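Local coordinates for protein isoflavone reductase (PDB 2GAS) that reduces achiral isoflavones to chiral isoflavanones with NADPH, a late step in making the pterocarpan phytoalexin medicarpin in alfalfa, at residues 112-118 with 133-138. Numbering follows the deposited sequence.
Sequences EFGLDVD and KASIRR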
ATOM      1  N   GLU A 112      -5.935   2.430   0.218  1.00 15.02           N
ATOM      2  CA  GLU A 112      -5.892   1.011  -0.094  1.00 14.11           C
ATOM      3  C   GLU A 112      -4.458   0.562   0.147  1.00 14.29           C
ATOM      4  O   GLU A 112      -4.067   0.324   1.285  1.00 15.28           O
ATOM      5  CB  GLU A 112      -6.304   0.803  -1.552  1.00 14.79           C
ATOM      6  CG  GLU A 112      -7.789   1.091  -1.825  1.00 15.83           C
ATOM      7  CD  GLU A 112      -8.680  -0.080  -1.460  1.00 17.55           C
ATOM      8  OE1 GLU A 112      -8.174  -1.223  -1.465  1.00 17.81           O
ATOM      9  OE2 GLU A 112      -9.886   0.132  -1.190  1.00 17.79           O
ATOM     10  N   PHE A 113      -3.683   0.455  -0.926  1.00 14.56           N
ATOM     11  CA  PHE A 113      -2.275   0.088  -0.825  1.00 15.01           C
ATOM     12  C   PHE A 113      -1.987  -1.224  -0.102  1.00 17.07           C
ATOM     13  O   PHE A 113      -1.044  -1.334   0.691  1.00 18.32           O
ATOM     14  CB  PHE A 113      -1.501   1.249  -0.181  1.00 15.07           C
ATOM     15  CG  PHE A 113      -1.678   2.551  -0.909  1.00 15.54           C
ATOM     16  CD1 PHE A 113      -2.597   3.499  -0.462  1.00 14.74           C
ATOM     17  CD2 PHE A 113      -0.986   2.794  -2.097  1.00 14.28           C
ATOM     18  CE1 PHE A 113      -2.836   4.665  -1.185  1.00 16.36           C
ATOM     19  CE2 PHE A 113      -1.220   3.960  -2.827  1.00 15.35           C
ATOM     20  CZ  PHE A 113      -2.149   4.897  -2.370  1.00 16.87           C
ATOM     21  N   GLY A 114      -2.807  -2.223  -0.402  1.00 16.12           N
ATOM     22  CA  GLY A 114      -2.648  -3.541   0.175  1.00 16.98           C
ATOM     23  C   GLY A 114      -3.297  -4.540  -0.757  1.00 16.52           C
ATOM     24  O   GLY A 114      -3.269  -4.374  -1.976  1.00 17.02           O
ATOM     25  N   LEU A 115      -3.885  -5.587  -0.198  1.00 16.71           N
ATOM     26  CA  LEU A 115      -4.545  -6.586  -1.031  1.00 15.63           C
ATOM     27  C   LEU A 115      -5.853  -6.006  -1.560  1.00 15.42           C
ATOM     28  O   LEU A 115      -6.249  -4.902  -1.185  1.00 15.90           O
ATOM     29  CB  LEU A 115      -4.841  -7.854  -0.217  1.00 17.38           C
ATOM     30  CG  LEU A 115      -6.059  -7.833   0.717  1.00 20.35           C
ATOM     31  CD1 LEU A 115      -6.221  -9.199   1.357  1.00 22.00           C
ATOM     32  CD2 LEU A 115      -5.889  -6.762   1.781  1.00 22.44           C
ATOM     33  N   ASP A 116      -6.517  -6.735  -2.448  1.00 15.42           N
ATOM     34  CA  ASP A 116      -7.806  -6.283  -2.963  1.00 16.77           C
ATOM     35  C   ASP A 116      -8.810  -6.699  -1.880  1.00 17.60           C
ATOM     36  O   ASP A 116      -9.113  -7.884  -1.737  1.00 18.14           O
ATOM     37  CB  ASP A 116      -8.135  -6.978  -4.288  1.00 17.10           C
ATOM     38  CG  ASP A 116      -9.444  -6.504  -4.875  1.00 16.90           C
ATOM     39  OD1 ASP A 116     -10.201  -5.844  -4.138  1.00 17.05           O
ATOM     40  OD2 ASP A 116      -9.722  -6.788  -6.059  1.00 17.54           O
ATOM     41  N   VAL A 117      -9.320  -5.729  -1.121  1.00 17.62           N
ATOM     42  CA  VAL A 117     -10.242  -6.041  -0.030  1.00 17.83           C
ATOM     43  C   VAL A 117     -11.588  -6.631  -0.433  1.00 18.94           C
ATOM     44  O   VAL A 117     -12.372  -7.032   0.430  1.00 18.55           O
ATOM     45  CB  VAL A 117     -10.466  -4.814   0.894  1.00 15.17           C
ATOM     46  CG1 VAL A 117      -9.152  -4.414   1.538  1.00 15.89           C
ATOM     47  CG2 VAL A 117     -11.056  -3.650   0.107  1.00 16.55           C
ATOM     48  N   ASP A 118     -11.863  -6.691  -1.730  1.00 18.22           N
ATOM     49  CA  ASP A 118     -13.110  -7.299  -2.191  1.00 18.24           C
ATOM     50  C   ASP A 118     -12.812  -8.738  -2.601  1.00 19.96           C
ATOM     51  O   ASP A 118     -13.692  -9.461  -3.071  1.00 19.23           O
ATOM     52  CB  ASP A 118     -13.699  -6.516  -3.365  1.00 18.66           C
ATOM     53  CG  ASP A 118     -14.480  -5.292  -2.913  1.00 19.44           C
ATOM     54  OD1 ASP A 118     -14.562  -4.320  -3.689  1.00 20.53           O
ATOM     55  OD2 ASP A 118     -15.022  -5.311  -1.786  1.00 21.20           O
ATOM     56  N   LYS A 133     -12.259  -1.198   4.967  1.00 19.04           N
ATOM     57  CA  LYS A 133     -11.826  -0.577   3.720  1.00 17.19           C
ATOM     58  C   LYS A 133     -12.854  -0.858   2.623  1.00 17.25           C
ATOM     59  O   LYS A 133     -13.133   0.003   1.791  1.00 17.62           O
ATOM     60  CB  LYS A 133     -10.446  -1.103   3.304  1.00 17.11           C
ATOM     61  CG  LYS A 133      -9.320  -0.662   4.225  1.00 19.07           C
ATOM     62  CD  LYS A 133      -7.963  -0.965   3.607  1.00 22.48           C
ATOM     63  CE  LYS A 133      -6.844  -0.378   4.447  1.00 22.83           C
ATOM     64  NZ  LYS A 133      -5.532  -0.434   3.744  1.00 22.67           N
ATOM     65  N   ALA A 134     -13.420  -2.063   2.621  1.00 15.57           N
ATOM     66  CA  ALA A 134     -14.425  -2.407   1.626  1.00 16.87           C
ATOM     67  C   ALA A 134     -15.645  -1.505   1.803  1.00 18.19           C
ATOM     68  O   ALA A 134     -16.270  -1.099   0.827  1.00 18.34           O
ATOM     69  CB  ALA A 134     -14.829  -3.870   1.756  1.00 16.82           C
ATOM     70  N   SER A 135     -15.979  -1.193   3.052  1.00 19.74           N
ATOM     71  CA  SER A 135     -17.124  -0.326   3.315  1.00 19.22           C
ATOM     72  C   SER A 135     -16.890   1.053   2.715  1.00 18.42           C
ATOM     73  O   SER A 135     -17.814   1.679   2.190  1.00 19.50           O
ATOM     74  CB  SER A 135     -17.374  -0.211   4.818  1.00 21.76           C
ATOM     75  OG  SER A 135     -17.937  -1.411   5.311  1.00 24.69           O
ATOM     76  N   ILE A 136     -15.653   1.531   2.798  1.00 18.13           N
ATOM     77  CA  ILE A 136     -15.321   2.826   2.224  1.00 18.48           C
ATOM     78  C   ILE A 136     -15.476   2.775   0.705  1.00 18.08           C
ATOM     79  O   ILE A 136     -15.919   3.744   0.085  1.00 17.45           O
ATOM     80  CB  ILE A 136     -13.896   3.251   2.630  1.00 19.18           C
ATOM     81  CG1 ILE A 136     -13.913   3.654   4.107  1.00 21.83           C
ATOM     82  CG2 ILE A 136     -13.410   4.409   1.769  1.00 18.44           C
ATOM     83  CD1 ILE A 136     -12.637   4.228   4.587  1.00 28.40           C
ATOM     84  N   ARG A 137     -15.128   1.645   0.099  1.00 17.12           N
ATOM     85  CA  ARG A 137     -15.295   1.507  -1.344  1.00 15.82           C
ATOM     86  C   ARG A 137     -16.773   1.678  -1.683  1.00 16.24           C
ATOM     87  O   ARG A 137     -17.118   2.365  -2.638  1.00 17.17           O
ATOM     88  CB  ARG A 137     -14.852   0.127  -1.831  1.00 15.36           C
ATOM     89  CG  ARG A 137     -13.371  -0.116  -1.774  1.00 15.28           C
ATOM     90  CD  ARG A 137     -13.042  -1.421  -2.483  1.00 14.59           C
ATOM     91  NE  ARG A 137     -11.601  -1.671  -2.519  1.00 15.23           N
ATOM     92  CZ  ARG A 137     -11.045  -2.672  -3.181  1.00 16.29           C
ATOM     93  NH1 ARG A 137     -11.807  -3.517  -3.869  1.00 15.88           N
ATOM     94  NH2 ARG A 137      -9.730  -2.841  -3.140  1.00 15.82           N
ATOM     95  N   ARG A 138     -17.639   1.052  -0.892  1.00 17.38           N
ATOM     96  CA  ARG A 138     -19.074   1.137  -1.131  1.00 17.64           C
ATOM     97  C   ARG A 138     -19.579   2.573  -1.040  1.00 17.44           C
ATOM     98  O   ARG A 138     -20.449   2.975  -1.817  1.00 16.87           O
ATOM     99  CB  ARG A 138     -19.835   0.237  -0.148  1.00 19.50           C
ATOM    100  CG  ARG A 138     -19.470  -1.257  -0.236  1.00 19.49           C
ATOM    101  CD  ARG A 138     -19.764  -1.865  -1.605  1.00 20.73           C
ATOM    102  NE  ARG A 138     -18.656  -1.757  -2.557  1.00 20.31           N
ATOM    103  CZ  ARG A 138     -17.570  -2.528  -2.536  1.00 20.92           C
ATOM    104  NH1 ARG A 138     -17.429  -3.467  -1.607  1.00 20.70           N
ATOM    105  NH2 ARG A 138     -16.634  -2.378  -3.467  1.00 19.99           N
TER
HETATM  106  O   HOH W   1     -11.179   1.655   0.622  1.00 19.57           O
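The R137 guanidinium meets three carboxylates near its plane. E112 meets it side-on in a bidentate salt bridge, R137 NE to E112 OE2 and R137 NH2 to E112 OE1 both 2.8 Å and nearly linear (176° and 172°). R137 NH1 reaches D116 OD1 at 2.8 Å and, weakly, D118 OD1 at 2.9 Å. D118 extends the network through a second two-pronged bridge, R138 NH2 to D118 OD1 (2.8 Å) and R138 NH1 to D118 OD2 (3.0 Å). D116 OD1 also accepts from D118 N at 3.0 Å, an Asx turn. K133, the inferred proton acceptor, sends an extended side chain to the backbone, K133 NZ to E112 O 3.0 Å. Water 1 links E112 OE2 to K133 O. V117 CG2 lies over one guanidinium face, 3.3 Å from R137 NE, and 4.1 Å from A134 CB. In this NmrA-type Rossmann fold the active-site loop following strand 107-109 is thus clamped to helix 126-143, while R137, by similarity an NADP(+) ligand, also touches Y149 and C151 of strand 148-151.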